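Local coordinates for protein rhamnogalacturonan endolyase YesW (Bacillus subtilis, PDB 2Z8S) that cleaves type I rhamnogalacturonan of plant cell walls by endo-type elimination, releasing oligosaccharides, and requires calcium or manganese for activity, at residues A[3-8]-A[182-187]; A[28-33]-A[578-583]; A[150-155]-A[163-168]; A[271-276]-A[337-342]. All coordinates share one frame; numbering follows the deposited sequence.

Interaction 1 of 4, residues A[3-8]-A[182-187]. With CA (calcium ion), chain L.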
loop_
_atom_site.group_PDB
_atom_site.type_symbol
_atom_site.label_atom_id
_atom_site.label_comp_id
_atom_site.label_asym_id
_atom_site.label_seq_id
_atom_site.Cartn_x
_atom_site.Cartn_y
_atom_site.Cartn_z
ATOM N N ARG A 3 11.358 15.920 -1.463
ATOM C CA ARG A 3 11.079 14.868 -0.510
ATOM C C ARG A 3 12.177 13.830 -0.556
ATOM O O ARG A 3 12.766 13.592 -1.598
ATOM C CB ARG A 3 9.744 14.186 -0.839
ATOM C CG ARG A 3 8.559 15.118 -0.910
ATOM C CD ARG A 3 7.269 14.349 -0.869
ATOM N NE ARG A 3 6.216 15.163 -0.273
ATOM C CZ ARG A 3 5.086 14.691 0.238
ATOM N NH1 ARG A 3 4.843 13.384 0.239
ATOM N NH2 ARG A 3 4.202 15.538 0.754
ATOM N N GLN A 4 12.440 13.218 0.588
ATOM C CA GLN A 4 13.236 12.010 0.660
ATOM C C GLN A 4 12.487 10.870 -0.002
ATOM O O GLN A 4 11.373 10.547 0.383
ATOM C CB GLN A 4 13.495 11.636 2.110
ATOM C CG GLN A 4 14.203 10.316 2.280
ATOM C CD GLN A 4 14.036 9.753 3.667
ATOM O OE1 GLN A 4 14.351 10.403 4.665
ATOM N NE2 GLN A 4 13.536 8.531 3.741
ATOM N N MET A 5 13.105 10.275 -1.012
ATOM C CA MET A 5 12.597 9.053 -1.603
ATOM C C MET A 5 13.747 8.061 -1.600
ATOM O O MET A 5 14.855 8.406 -1.199
ATOM C CB MET A 5 12.069 9.305 -3.015
ATOM C CG MET A 5 10.948 10.331 -3.120
ATOM S SD MET A 5 9.474 9.892 -2.177
ATOM C CE MET A 5 8.573 8.838 -3.293
ATOM N N GLU A 6 13.499 6.837 -2.044
ATOM C CA GLU A 6 14.508 5.788 -1.932
ATOM C C GLU A 6 15.478 5.735 -3.085
ATOM O O GLU A 6 15.081 5.872 -4.235
ATOM C CB GLU A 6 13.838 4.439 -1.819
ATOM C CG GLU A 6 12.969 4.337 -0.627
ATOM C CD GLU A 6 11.725 3.566 -0.922
ATOM O OE1 GLU A 6 11.083 3.825 -1.969
ATOM O OE2 GLU A 6 11.390 2.706 -0.093
ATOM N N ALA A 7 16.752 5.531 -2.766
ATOM C CA ALA A 7 17.744 5.166 -3.772
ATOM C C ALA A 7 17.397 3.766 -4.280
ATOM O O ALA A 7 17.610 2.758 -3.607
ATOM C CB ALA A 7 19.167 5.223 -3.198
ATOM N N LEU A 8 16.808 3.723 -5.460
ATOM C CA LEU A 8 16.456 2.459 -6.074
ATOM C C LEU A 8 17.526 2.063 -7.078
ATOM O O LEU A 8 18.141 2.927 -7.692
ATOM C CB LEU A 8 15.093 2.565 -6.748
ATOM C CG LEU A 8 13.930 2.639 -5.760
ATOM C CD1 LEU A 8 12.598 2.812 -6.474
ATOM C CD2 LEU A 8 13.914 1.403 -4.883
ATOM N N MET A 182 4.255 -0.517 9.258
ATOM C CA MET A 182 4.833 0.494 8.383
ATOM C C MET A 182 6.253 0.111 8.050
ATOM O O MET A 182 7.062 -0.088 8.941
ATOM C CB MET A 182 4.790 1.857 9.041
ATOM C CG MET A 182 3.414 2.462 9.104
ATOM S SD MET A 182 2.700 2.720 7.477
ATOM C CE MET A 182 1.454 1.432 7.469
ATOM N N VAL A 183 6.549 -0.036 6.771
ATOM C CA VAL A 183 7.894 -0.376 6.371
ATOM C C VAL A 183 8.347 0.804 5.584
ATOM O O VAL A 183 7.762 1.110 4.548
ATOM C CB VAL A 183 7.936 -1.624 5.500
ATOM C CG1 VAL A 183 9.332 -1.852 4.992
ATOM C CG2 VAL A 183 7.471 -2.810 6.288
ATOM N N TYR A 184 9.360 1.496 6.086
ATOM C CA TYR A 184 9.777 2.741 5.471
ATOM C C TYR A 184 11.087 3.221 6.057
ATOM O O TYR A 184 11.350 3.050 7.253
ATOM C CB TYR A 184 8.703 3.818 5.659
ATOM C CG TYR A 184 8.622 4.817 4.533
ATOM C CD1 TYR A 184 7.811 4.577 3.427
ATOM C CD2 TYR A 184 9.348 6.005 4.571
ATOM C CE1 TYR A 184 7.724 5.490 2.378
ATOM C CE2 TYR A 184 9.277 6.927 3.524
ATOM C CZ TYR A 184 8.460 6.659 2.432
ATOM O OH TYR A 184 8.370 7.563 1.393
ATOM N N ASP A 185 11.916 3.815 5.201
ATOM C CA ASP A 185 13.142 4.450 5.657
ATOM C C ASP A 185 12.726 5.725 6.373
ATOM O O ASP A 185 12.545 6.789 5.763
ATOM C CB ASP A 185 14.099 4.727 4.495
ATOM C CG ASP A 185 15.338 5.478 4.928
ATOM O OD1 ASP A 185 15.700 5.457 6.132
ATOM O OD2 ASP A 185 15.961 6.103 4.052
ATOM N N LEU A 186 12.545 5.590 7.678
ATOM C CA LEU A 186 11.928 6.639 8.450
ATOM C C LEU A 186 12.925 7.728 8.764
ATOM O O LEU A 186 12.569 8.906 8.823
ATOM C CB LEU A 186 11.330 6.061 9.725
ATOM C CG LEU A 186 10.015 5.308 9.550
ATOM C CD1 LEU A 186 9.772 4.458 10.763
ATOM C CD2 LEU A 186 8.864 6.278 9.335
ATOM N N ASP A 187 14.178 7.331 8.935
ATOM C CA ASP A 187 15.189 8.240 9.429
ATOM C C ASP A 187 16.170 8.660 8.340
ATOM O O ASP A 187 17.133 9.364 8.605
ATOM C CB ASP A 187 15.912 7.610 10.631
ATOM C CG ASP A 187 16.731 6.385 10.256
ATOM O OD1 ASP A 187 16.774 6.044 9.056
ATOM O OD2 ASP A 187 17.338 5.769 11.156
HETATM CA CA CA L . 16.210 3.572 7.994
HETATM O O HOH W 1 13.590 10.699 7.165
HETATM O O HOH W 2 11.139 4.305 2.500
#
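The backbones of Q4 and D185 do not pair as strands: Q4 ends strand 3-4, D185 directly follows strand 182-184, and the gap between them is spanned by side chains and water. Q4 makes the direct link. Its chi1 of 174° places CG opposite the backbone N, and the extended chain beyond it delivers the amide to the D185 carbonyl, where Q4 NE2 donates to D185 O at 2.8 Å. The N-H...O angle is 151°, and the acceptor lies only 7° out of the amide plane. The other end of the amide is held too: Q4 OE1 accepts from a water at 2.6 Å, which also donates to L186 O, so the rotation of the group is fixed from both ends. The residues so gripped open a D-x-D-x-D calcium loop at the end of a strand of the beta-propeller domain, in the manner of an EF-hand loop. D185 OD1 lies 2.7 Å from the calcium ion and D187 OD1 at 2.8 Å; D189, E193 and the K191 carbonyl complete the site, and the D185 carboxylate is also hydrogen-bonded to G190. Were Q4 an alanine, the D185 carbonyl and the bridging water would probably each lose a partner, and the start of the calcium loop would be tied less firmly to the N-terminal segment. A second water, over the centre of one face of the Y184 ring, accepts from D185 N at 2.9 Å and donates to E6 OE2 at 3.1 Å. Y184 OH, probably hydrogen-bonded to Y274 OH, approaches M5 SD only loosely, at 4.4 Å.

Interaction 2 of 4, residues A[28-33]-A[578-583]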
loop_
_atom_site.group_PDB
_atom_site.type_symbol
_atom_site.label_atom_id
_atom_site.label_comp_id
_atom_site.label_asym_id
_atom_site.label_seq_id
_atom_site.Cartn_x
_atom_site.Cartn_y
_atom_site.Cartn_z
ATOM N N LEU A 28 13.996 6.426 -13.099
ATOM C CA LEU A 28 14.211 6.951 -11.761
ATOM C C LEU A 28 13.882 8.436 -11.724
ATOM O O LEU A 28 14.049 9.139 -12.716
ATOM C CB LEU A 28 15.622 6.639 -11.253
ATOM C CG LEU A 28 15.961 5.138 -11.163
ATOM C CD1 LEU A 28 17.436 4.883 -10.900
ATOM C CD2 LEU A 28 15.112 4.420 -10.122
ATOM N N GLY A 29 13.367 8.885 -10.581
ATOM C CA GLY A 29 12.916 10.264 -10.398
ATOM C C GLY A 29 14.060 11.238 -10.267
ATOM O O GLY A 29 13.871 12.454 -10.214
ATOM N N THR A 30 15.254 10.668 -10.213
ATOM C CA THR A 30 16.510 11.398 -10.245
ATOM C C THR A 30 16.881 11.762 -11.686
ATOM O O THR A 30 17.743 12.628 -11.918
ATOM C CB THR A 30 17.611 10.510 -9.682
ATOM O OG1 THR A 30 17.590 9.254 -10.376
ATOM C CG2 THR A 30 17.377 10.254 -8.187
ATOM N N GLU A 31 16.218 11.109 -12.645
ATOM C CA GLU A 31 16.582 11.200 -14.060
ATOM C C GLU A 31 15.716 12.183 -14.831
ATOM O O GLU A 31 14.563 12.407 -14.482
ATOM C CB GLU A 31 16.532 9.818 -14.711
ATOM C CG GLU A 31 17.456 8.815 -14.050
ATOM C CD GLU A 31 17.278 7.408 -14.577
ATOM O OE1 GLU A 31 16.124 6.922 -14.659
ATOM O OE2 GLU A 31 18.311 6.782 -14.901
ATOM N N ASN A 32 16.282 12.766 -15.881
ATOM C CA ASN A 32 15.595 13.800 -16.650
ATOM C C ASN A 32 14.886 13.279 -17.883
ATOM O O ASN A 32 15.194 12.195 -18.365
ATOM C CB ASN A 32 16.566 14.920 -17.055
ATOM C CG ASN A 32 16.415 16.169 -16.194
ATOM O OD1 ASN A 32 17.407 16.810 -15.831
ATOM N ND2 ASN A 32 15.165 16.523 -15.865
ATOM N N ALA A 33 13.956 14.082 -18.393
ATOM C CA ALA A 33 13.260 13.820 -19.644
ATOM C C ALA A 33 14.217 13.449 -20.783
ATOM O O ALA A 33 13.852 12.721 -21.704
ATOM C CB ALA A 33 12.425 15.040 -20.029
ATOM N N PRO A 578 9.524 14.331 -10.520
ATOM C CA PRO A 578 9.355 14.384 -9.072
ATOM C C PRO A 578 10.414 15.249 -8.396
ATOM O O PRO A 578 11.602 15.213 -8.753
ATOM C CB PRO A 578 9.467 12.919 -8.633
ATOM C CG PRO A 578 10.112 12.223 -9.741
ATOM C CD PRO A 578 9.765 12.956 -10.992
ATOM N N ASN A 579 9.952 16.054 -7.452
ATOM C CA ASN A 579 10.821 16.888 -6.663
ATOM C C ASN A 579 11.286 16.057 -5.472
ATOM O O ASN A 579 10.625 16.022 -4.431
ATOM C CB ASN A 579 10.063 18.140 -6.224
ATOM C CG ASN A 579 10.963 19.190 -5.599
ATOM O OD1 ASN A 579 12.190 19.029 -5.532
ATOM N ND2 ASN A 579 10.350 20.282 -5.131
ATOM N N MET A 580 12.420 15.375 -5.646
ATOM C CA MET A 580 12.920 14.419 -4.655
ATOM C C MET A 580 14.441 14.411 -4.513
ATOM O O MET A 580 15.164 14.871 -5.398
ATOM C CB MET A 580 12.465 13.008 -5.024
ATOM C CG MET A 580 12.955 12.547 -6.390
ATOM S SD MET A 580 12.908 10.764 -6.592
ATOM C CE MET A 580 14.423 10.282 -5.791
ATOM N N TYR A 581 14.907 13.871 -3.389
ATOM C CA TYR A 581 16.294 13.469 -3.206
ATOM C C TYR A 581 16.316 12.097 -2.522
ATOM O O TYR A 581 15.381 11.741 -1.795
ATOM C CB TYR A 581 17.037 14.485 -2.337
ATOM C CG TYR A 581 16.618 14.461 -0.877
ATOM C CD1 TYR A 581 17.262 13.627 0.040
ATOM C CD2 TYR A 581 15.576 15.271 -0.414
ATOM C CE1 TYR A 581 16.877 13.594 1.369
ATOM C CE2 TYR A 581 15.190 15.248 0.917
ATOM C CZ TYR A 581 15.844 14.408 1.803
ATOM O OH TYR A 581 15.472 14.379 3.124
ATOM N N THR A 582 17.381 11.336 -2.752
ATOM C CA THR A 582 17.646 10.127 -1.984
ATOM C C THR A 582 18.766 10.431 -0.987
ATOM O O THR A 582 19.455 11.450 -1.122
ATOM C CB THR A 582 18.072 8.952 -2.888
ATOM O OG1 THR A 582 19.425 9.133 -3.326
ATOM C CG2 THR A 582 17.151 8.829 -4.089
ATOM N N PRO A 583 18.922 9.582 0.049
ATOM C CA PRO A 583 20.124 9.603 0.910
ATOM C C PRO A 583 21.416 9.175 0.183
ATOM O O PRO A 583 21.945 8.079 0.410
ATOM C CB PRO A 583 19.762 8.621 2.030
ATOM C CG PRO A 583 18.230 8.520 1.979
ATOM C CD PRO A 583 17.922 8.605 0.528
#
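G29 presses its bare CA against two side chains of the C-terminal segment, P578 and M580, and this is the tight part of the contact. P578 CG stands 3.5 Å from G29 CA, and M580 SD comes within 3.8 Å of G29 CA. The backbones are nearest at this point as well, with G29 CA and P578 CA 5.6 Å apart. A beta carbon at G29 would point into the C-terminal segment and fall 2.7 Å from both P578 CG and M580 SD, which is consistent with a glycine at this point. M580 has its CG between backbone N and carbonyl carbon (chi1 60°), and a bend at chi3 (-82°) carries the methyl on towards T30. There the contact thins out: T30 CG2 meets M580 CE at 3.8 Å and T582 CG2 at 4.3 Å, and T30 itself is solvent-exposed. All the touches across are apolar, with no hydrogen bond between the segments; the G29 carbonyl instead accepts from K577 NZ. Shortening M580 to an alanine would probably take the sulfur from one side of G29 CA and leave the T30 methyl without its nearest neighbour in the C-terminal segment. The loop is held by its own bonds: E31 N donates to L28 O at 2.9 Å, E31 OE1 takes the N-H of L28 at 2.7 Å, and R10 forms a salt bridge with E31 OE2. The arrangement is a type I beta turn, L28 to E31, within the loop connecting strands 21-24 and 36-41 of the N-terminal beta-sheet domain and abutting the last modelled residues of the chain.

Interaction 3 of 4, residues A[150-155]-A[163-168]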
loop_
_atom_site.group_PDB
_atom_site.type_symbol
_atom_site.label_atom_id
_atom_site.label_comp_id
_atom_site.label_asym_id
_atom_site.label_seq_id
_atom_site.Cartn_x
_atom_site.Cartn_y
_atom_site.Cartn_z
ATOM N N ASP A 150 -0.171 -16.622 16.846
ATOM C CA ASP A 150 0.782 -15.522 16.798
ATOM C C ASP A 150 0.877 -14.925 15.416
ATOM O O ASP A 150 0.937 -15.643 14.428
ATOM C CB ASP A 150 2.172 -15.994 17.216
ATOM C CG ASP A 150 2.211 -16.497 18.628
ATOM O OD1 ASP A 150 1.503 -15.916 19.479
ATOM O OD2 ASP A 150 2.948 -17.476 18.890
ATOM N N VAL A 151 0.896 -13.601 15.358
ATOM C CA VAL A 151 1.229 -12.898 14.136
ATOM C C VAL A 151 2.744 -12.987 13.948
ATOM O O VAL A 151 3.506 -12.826 14.896
ATOM C CB VAL A 151 0.766 -11.427 14.184
ATOM C CG1 VAL A 151 1.023 -10.726 12.852
ATOM C CG2 VAL A 151 -0.708 -11.349 14.533
ATOM N N LEU A 152 3.158 -13.289 12.722
ATOM C CA LEU A 152 4.563 -13.379 12.353
ATOM C C LEU A 152 4.827 -12.471 11.168
ATOM O O LEU A 152 4.100 -12.500 10.182
ATOM C CB LEU A 152 4.933 -14.814 11.995
ATOM C CG LEU A 152 4.637 -15.889 13.044
ATOM C CD1 LEU A 152 5.055 -17.243 12.547
ATOM C CD2 LEU A 152 5.353 -15.577 14.333
ATOM N N ILE A 153 5.853 -11.640 11.281
ATOM C CA ILE A 153 6.266 -10.801 10.188
ATOM C C ILE A 153 7.607 -11.340 9.752
ATOM O O ILE A 153 8.517 -11.465 10.559
ATOM C CB ILE A 153 6.399 -9.318 10.603
ATOM C CG1 ILE A 153 5.156 -8.836 11.362
ATOM C CG2 ILE A 153 6.669 -8.439 9.396
ATOM C CD1 ILE A 153 3.883 -8.908 10.604
ATOM N N ASP A 154 7.713 -11.700 8.480
ATOM C CA ASP A 154 8.979 -12.137 7.923
ATOM C C ASP A 154 9.491 -11.053 7.018
ATOM O O ASP A 154 8.715 -10.222 6.531
ATOM C CB ASP A 154 8.803 -13.403 7.100
ATOM C CG ASP A 154 8.679 -14.631 7.939
ATOM O OD1 ASP A 154 8.681 -14.520 9.169
ATOM O OD2 ASP A 154 8.562 -15.729 7.373
ATOM N N ALA A 155 10.801 -11.057 6.806
ATOM C CA ALA A 155 11.402 -10.260 5.765
ATOM C C ALA A 155 12.170 -11.172 4.826
ATOM O O ALA A 155 12.919 -12.065 5.249
ATOM C CB ALA A 155 12.299 -9.215 6.341
ATOM N N LEU A 163 15.475 -13.032 5.968
ATOM C CA LEU A 163 16.370 -12.242 6.808
ATOM C C LEU A 163 16.046 -12.413 8.281
ATOM O O LEU A 163 16.947 -12.530 9.104
ATOM C CB LEU A 163 16.334 -10.764 6.427
ATOM C CG LEU A 163 16.794 -10.418 5.011
ATOM C CD1 LEU A 163 16.547 -8.952 4.730
ATOM C CD2 LEU A 163 18.258 -10.779 4.807
ATOM N N TRP A 164 14.760 -12.445 8.607
ATOM C CA TRP A 164 14.327 -12.594 9.978
ATOM C C TRP A 164 12.863 -12.931 10.078
ATOM O O TRP A 164 12.138 -12.880 9.095
ATOM C CB TRP A 164 14.579 -11.315 10.762
ATOM C CG TRP A 164 14.219 -10.049 10.055
ATOM C CD1 TRP A 164 15.056 -9.259 9.325
ATOM C CD2 TRP A 164 12.939 -9.401 10.030
ATOM N NE1 TRP A 164 14.387 -8.159 8.850
ATOM C CE2 TRP A 164 13.086 -8.219 9.269
ATOM C CE3 TRP A 164 11.688 -9.697 10.582
ATOM C CZ2 TRP A 164 12.029 -7.338 9.045
ATOM C CZ3 TRP A 164 10.637 -8.825 10.343
ATOM C CH2 TRP A 164 10.817 -7.659 9.589
ATOM N N ARG A 165 12.445 -13.290 11.281
ATOM C CA ARG A 165 11.040 -13.371 11.615
ATOM C C ARG A 165 10.802 -12.584 12.895
ATOM O O ARG A 165 11.489 -12.792 13.883
ATOM C CB ARG A 165 10.615 -14.834 11.799
ATOM C CG ARG A 165 9.245 -15.014 12.443
ATOM C CD ARG A 165 8.746 -16.424 12.250
ATOM N NE ARG A 165 8.667 -16.711 10.829
ATOM C CZ ARG A 165 8.789 -17.913 10.277
ATOM N NH1 ARG A 165 8.992 -18.999 11.011
ATOM N NH2 ARG A 165 8.716 -18.008 8.966
ATOM N N ILE A 166 9.850 -11.667 12.876
ATOM C CA ILE A 166 9.377 -11.074 14.114
ATOM C C ILE A 166 8.118 -11.808 14.524
ATOM O O ILE A 166 7.172 -11.875 13.753
ATOM C CB ILE A 166 9.088 -9.586 13.964
ATOM C CG1 ILE A 166 10.398 -8.816 13.832
ATOM C CG2 ILE A 166 8.303 -9.071 15.180
ATOM C CD1 ILE A 166 10.209 -7.456 13.249
ATOM N N ASN A 167 8.129 -12.398 15.714
ATOM C CA ASN A 167 6.936 -13.012 16.277
ATOM C C ASN A 167 6.289 -12.035 17.240
ATOM O O ASN A 167 6.826 -11.774 18.311
ATOM C CB ASN A 167 7.273 -14.316 16.997
ATOM C CG ASN A 167 6.039 -15.035 17.522
ATOM O OD1 ASN A 167 4.996 -14.427 17.770
ATOM N ND2 ASN A 167 6.157 -16.343 17.697
ATOM N N LEU A 168 5.141 -11.491 16.861
ATOM C CA LEU A 168 4.467 -10.505 17.701
ATOM C C LEU A 168 3.953 -11.090 18.996
ATOM O O LEU A 168 3.765 -10.372 19.964
ATOM C CB LEU A 168 3.362 -9.780 16.938
ATOM C CG LEU A 168 4.000 -8.699 16.075
ATOM C CD1 LEU A 168 3.952 -9.097 14.619
ATOM C CD2 LEU A 168 3.295 -7.395 16.296
#
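R165 meets D154 along a chain that first runs extended, with CG opposite the backbone N (chi1 167°), and then bends at chi3 (-59°) to swing the guanidinium alongside the carboxylate. The grip is side-on and two-pronged: R165 NE donates to D154 OD1 at 2.7 Å and R165 NH2 to D154 OD2 at 2.8 Å, each carboxylate oxygen using its syn lone pair. The two planes are only 14° apart. Y156 OH also bonds to D154 OD2, and the D97 carbonyl accepts from R165 NH2. Beneath this pair the strands form an antiparallel hairpin, at the edge of one sheet of the propeller domain. In the hydrogen-bonded pair I153-I166, I153 N reaches I166 O at 2.8 Å and I166 N reaches I153 O at 2.7 Å. On the salt-bridge face L152 spreads its two methyls, CD2 over the N167 amide carbon CG at 3.3 Å and CD1 against R165 CD at 3.8 Å. On the other face I153 CG1 packs on L168 CD1 at 3.5 Å, while W164 turns a ring face to A155 and bonds through NE1 to the G236 carbonyl. D150, a carbohydrate-binding residue, adjoins N167 where the hairpin opens. Because D154 is buried, the two straight bonds from R165 are likely to keep its carboxylate ionised and to hold the two flat groups nearly coplanar.

Interaction 4 of 4, residues A[271-276]-A[337-342]. With CA (calcium ion), chain J; CA (calcium ion), chain N.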
loop_
_atom_site.group_PDB
_atom_site.type_symbol
_atom_site.label_atom_id
_atom_site.label_comp_id
_atom_site.label_asym_id
_atom_site.label_seq_id
_atom_site.Cartn_x
_atom_site.Cartn_y
_atom_site.Cartn_z
ATOM N N GLY A 271 0.107 5.011 8.822
ATOM C CA GLY A 271 0.492 5.630 7.583
ATOM C C GLY A 271 1.900 6.150 7.612
ATOM O O GLY A 271 2.545 6.190 8.660
ATOM N N ILE A 272 2.378 6.517 6.433
ATOM C CA ILE A 272 3.580 7.306 6.310
ATOM C C ILE A 272 3.164 8.618 5.670
ATOM O O ILE A 272 2.492 8.635 4.643
ATOM C CB ILE A 272 4.700 6.590 5.491
ATOM C CG1 ILE A 272 5.092 5.248 6.132
ATOM C CG2 ILE A 272 5.926 7.498 5.350
ATOM C CD1 ILE A 272 5.715 5.350 7.507
ATOM N N ALA A 273 3.547 9.710 6.311
ATOM C CA ALA A 273 3.199 11.032 5.844
ATOM C C ALA A 273 4.386 11.981 5.971
ATOM O O ALA A 273 5.053 12.012 6.999
ATOM C CB ALA A 273 2.013 11.548 6.615
ATOM N N TYR A 274 4.657 12.730 4.905
ATOM C CA TYR A 274 5.679 13.766 4.924
ATOM C C TYR A 274 5.032 15.011 5.460
ATOM O O TYR A 274 4.617 15.881 4.699
ATOM C CB TYR A 274 6.244 14.005 3.524
ATOM C CG TYR A 274 7.132 12.888 3.041
ATOM C CD1 TYR A 274 8.415 13.146 2.565
ATOM C CD2 TYR A 274 6.694 11.564 3.074
ATOM C CE1 TYR A 274 9.236 12.114 2.128
ATOM C CE2 TYR A 274 7.504 10.527 2.644
ATOM C CZ TYR A 274 8.771 10.801 2.165
ATOM O OH TYR A 274 9.563 9.747 1.740
ATOM N N LEU A 275 4.917 15.067 6.783
ATOM C CA LEU A 275 4.234 16.168 7.445
ATOM C C LEU A 275 5.084 17.443 7.424
ATOM O O LEU A 275 4.548 18.553 7.337
ATOM C CB LEU A 275 3.830 15.781 8.868
ATOM C CG LEU A 275 2.918 14.557 9.060
ATOM C CD1 LEU A 275 2.787 14.259 10.534
ATOM C CD2 LEU A 275 1.547 14.735 8.431
ATOM N N ASP A 276 6.407 17.286 7.478
ATOM C CA ASP A 276 7.302 18.433 7.266
ATOM C C ASP A 276 7.422 18.778 5.769
ATOM O O ASP A 276 7.850 19.872 5.416
ATOM C CB ASP A 276 8.677 18.218 7.916
ATOM C CG ASP A 276 9.367 16.983 7.410
ATOM O OD1 ASP A 276 9.342 16.759 6.188
ATOM O OD2 ASP A 276 9.930 16.229 8.227
ATOM N N GLY A 337 2.772 21.343 -0.033
ATOM C CA GLY A 337 3.923 20.432 -0.071
ATOM C C GLY A 337 4.063 19.489 1.112
ATOM O O GLY A 337 4.834 18.532 1.053
ATOM N N LYS A 338 3.340 19.768 2.195
ATOM C CA LYS A 338 3.240 18.844 3.324
ATOM C C LYS A 338 2.066 17.889 3.055
ATOM O O LYS A 338 1.123 18.249 2.353
ATOM C CB LYS A 338 2.993 19.596 4.631
ATOM C CG LYS A 338 3.405 21.055 4.663
ATOM C CD LYS A 338 4.823 21.258 5.175
ATOM C CE LYS A 338 5.200 22.739 5.188
ATOM N NZ LYS A 338 4.531 23.495 6.303
ATOM N N ASP A 339 2.116 16.680 3.602
ATOM C CA ASP A 339 1.020 15.730 3.438
ATOM C C ASP A 339 -0.069 15.940 4.478
ATOM O O ASP A 339 0.216 16.158 5.665
ATOM C CB ASP A 339 1.526 14.312 3.599
ATOM C CG ASP A 339 2.253 13.810 2.391
ATOM O OD1 ASP A 339 1.876 14.170 1.257
ATOM O OD2 ASP A 339 3.198 13.027 2.579
ATOM N N GLU A 340 -1.316 15.867 4.024
ATOM C CA GLU A 340 -2.465 15.731 4.912
ATOM C C GLU A 340 -2.924 14.285 4.925
ATOM O O GLU A 340 -2.422 13.443 4.176
ATOM C CB GLU A 340 -3.620 16.615 4.456
ATOM C CG GLU A 340 -3.338 18.088 4.573
ATOM C CD GLU A 340 -2.238 18.523 3.646
ATOM O OE1 GLU A 340 -2.313 18.162 2.454
ATOM O OE2 GLU A 340 -1.291 19.213 4.103
ATOM N N ILE A 341 -3.898 14.003 5.771
ATOM C CA ILE A 341 -4.355 12.649 5.951
ATOM C C ILE A 341 -5.820 12.592 5.596
ATOM O O ILE A 341 -6.646 13.133 6.307
ATOM C CB ILE A 341 -4.122 12.200 7.408
ATOM C CG1 ILE A 341 -2.641 12.401 7.767
ATOM C CG2 ILE A 341 -4.570 10.756 7.607
ATOM C CD1 ILE A 341 -2.333 12.403 9.240
ATOM N N ILE A 342 -6.140 11.974 4.470
ATOM C CA ILE A 342 -7.531 11.695 4.155
ATOM C C ILE A 342 -7.940 10.525 5.033
ATOM O O ILE A 342 -7.470 9.407 4.837
ATOM C CB ILE A 342 -7.723 11.370 2.669
ATOM C CG1 ILE A 342 -7.194 12.524 1.807
ATOM C CG2 ILE A 342 -9.171 11.082 2.363
ATOM C CD1 ILE A 342 -7.808 13.897 2.126
HETATM CA CA CA J . -0.508 19.674 2.095
HETATM CA CA CA N . -1.464 21.560 5.094
#
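D339 OD2 accepts the backbone N-H of Y274 at 2.8 Å, and D339 N in turn donates to Y274 O, also at 2.8 Å. The first bond meets OD2 on its anti side, close to the carboxylate plane; D339 CG lies beside its own backbone N (chi1 -77°), which turns the carboxylate back to the Y274 N-H. The second is straight at 165°, although the donor stands 42° above the carbonyl plane of Y274. The other carboxylate oxygen, D339 OD1, forms a salt bridge with R3, so both oxygens of this buried group are engaged. Y274 is the centre of an inverse gamma turn just after strand 268-273, closed by a weak bond from L275 N to A273 O, and the turn presents both its N-H and its carbonyl to D339. Its ring runs beside the D339 carboxylate and carries the hydroxyl to a probable hydrogen bond with Q4 O. By the polar pair L275 CD2 lies 3.4 Å from D339 O; at the rim K338 CD rests 3.3 Å from D276 O. The residues flanking D339 belong to an EF-hand-like D-x-D-x-D loop. K338 O binds one calcium ion at 2.2 Å, and E340 chelates that ion with both oxygens, OE2 at 2.2 Å. E340 OE2 also reaches a second calcium ion at 2.5 Å. D332, D334 and D336 serve the first ion; D334, D336, D349 and H350 complete the second. One peptide thus faces two ways, its K338 carbonyl on calcium and its D339 N-H on Y274; the cation would probably polarise that peptide and strengthen the N-H as a donor.

From the N terminus, residues 3-8 open interaction 1, which closes at the calcium loop of 182-187. Interaction 2 opens at 28-33, inside that loop, but closes only at 578-583, so the two cross. They also touch, because strands 3-4 and 580-581 pair in parallel and bring the two chain ends together where the N-terminal domain meets the propeller. Interaction 3, a local hairpin, is enclosed by both long closures and touches neither. Interaction 4 starts after interaction 1 has closed and lies within the span of interaction 2; it joins two neighbouring parts of the propeller domain. Probable hydrogen bonds of the Y274 hydroxyl to Q4 O and Y184 OH link its turn to interaction 1.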